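Local coordinates for protein polyhedrin (Simulium ubiquitum cypovirus, PDB 5A9A) that forms the crystalline lattice of the viral polyhedra, the occlusion bodies of this insect virus, and binds uridine 5'-triphosphate, at residues Tyr225-Ser228 with Val232-Asn235. Sequence-based numbering, arbitrary orientation.
Sequences YIDS and VDCN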
# COMPACT_ATOMS: atom_id res chain seq x y z
N TYR A 225 -16.13 -18.72 -12.01
CA TYR A 225 -17.15 -17.75 -12.36
C TYR A 225 -18.51 -18.41 -12.47
O TYR A 225 -18.64 -19.47 -13.07
CB TYR A 225 -16.81 -17.06 -13.68
CG TYR A 225 -17.82 -15.99 -14.05
CD1 TYR A 225 -17.81 -14.76 -13.42
CD2 TYR A 225 -18.77 -16.22 -15.04
CE1 TYR A 225 -18.73 -13.78 -13.75
CE2 TYR A 225 -19.69 -15.25 -15.38
CZ TYR A 225 -19.67 -14.03 -14.73
OH TYR A 225 -20.58 -13.06 -15.06
N ILE A 226 -19.52 -17.77 -11.89
CA ILE A 226 -20.90 -18.19 -12.03
C ILE A 226 -21.63 -17.06 -12.75
O ILE A 226 -21.63 -15.92 -12.28
CB ILE A 226 -21.54 -18.45 -10.66
CG1 ILE A 226 -20.60 -19.29 -9.79
CG2 ILE A 226 -22.89 -19.13 -10.82
CD1 ILE A 226 -21.21 -19.73 -8.47
N ASP A 227 -22.25 -17.37 -13.88
CA ASP A 227 -22.83 -16.32 -14.72
C ASP A 227 -24.17 -15.85 -14.19
O ASP A 227 -24.67 -16.36 -13.18
CB ASP A 227 -22.94 -16.78 -16.18
CG ASP A 227 -23.86 -17.97 -16.36
OD1 ASP A 227 -24.91 -18.04 -15.68
OD2 ASP A 227 -23.54 -18.83 -17.21
N SER A 228 -24.76 -14.88 -14.88
CA SER A 228 -25.99 -14.24 -14.43
C SER A 228 -27.17 -15.21 -14.35
O SER A 228 -28.19 -14.90 -13.72
CB SER A 228 -26.34 -13.07 -15.35
OG SER A 228 -26.41 -13.49 -16.70
N VAL A 232 -22.32 -22.34 -13.37
CA VAL A 232 -20.87 -22.34 -13.18
C VAL A 232 -20.19 -22.57 -14.53
O VAL A 232 -20.26 -23.66 -15.10
CB VAL A 232 -20.44 -23.46 -12.21
CG1 VAL A 232 -18.93 -23.42 -12.01
CG2 VAL A 232 -21.16 -23.32 -10.88
N ASP A 233 -19.53 -21.53 -15.04
CA ASP A 233 -18.88 -21.60 -16.34
C ASP A 233 -17.39 -21.90 -16.21
O ASP A 233 -16.77 -22.43 -17.13
CB ASP A 233 -19.08 -20.28 -17.10
CG ASP A 233 -20.53 -20.03 -17.46
OD1 ASP A 233 -21.21 -21.00 -17.88
OD2 ASP A 233 -20.99 -18.88 -17.32
N CYS A 234 -16.83 -21.57 -15.06
CA CYS A 234 -15.43 -21.86 -14.77
C CYS A 234 -15.29 -22.17 -13.29
O CYS A 234 -15.89 -21.49 -12.46
CB CYS A 234 -14.55 -20.67 -15.15
SG CYS A 234 -12.78 -20.98 -15.00
N ASN A 235 -14.51 -23.19 -12.95
CA ASN A 235 -14.37 -23.62 -11.57
C ASN A 235 -12.92 -23.74 -11.10
O ASN A 235 -12.66 -24.25 -10.01
CB ASN A 235 -15.11 -24.94 -11.34
CG ASN A 235 -14.57 -26.07 -12.20
OD1 ASN A 235 -13.48 -25.98 -12.76
ND2 ASN A 235 -15.35 -27.14 -12.32
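The aromatic ring of Y225 offers an edge to D233, whose OD2 lies near the ring plane, 4.1 Å from CD2 of Y225; the two side chains run side by side, ring and carboxylate planes 26° apart. The ring also packs on L214 and I215 of helix 211-221, meets F159 at a steep angle and sends its hydroxyl to E211, so a long, flat residue with a polar tip suits this buried place. The side chains of D227 and D233 cross at about a right angle, their carboxylate planes 50° apart, and OD2 of D227 lies 2.6 Å from OD2 of D233. OD1 of D227 accepts hydrogen bonds from the N-H groups of A229 and V231, bracing the turn.

The backbone that carries these groups is a short antiparallel hairpin with a classic beta bulge: D233 and C234 both face Y225. Y225 O takes D233 N at 3.0 Å and, weakly, C234 N at 3.4 Å; Y225 N donates to C234 O at 2.8 Å. On the face opposite Y225 and C234, CG1 of branched I226 meets CG2 of branched V232 at 4.2 Å, and both residues touch C153.

With the carboxylates this close, one acid probably carries a proton and donates it to the other, so the pairing may depend on pH.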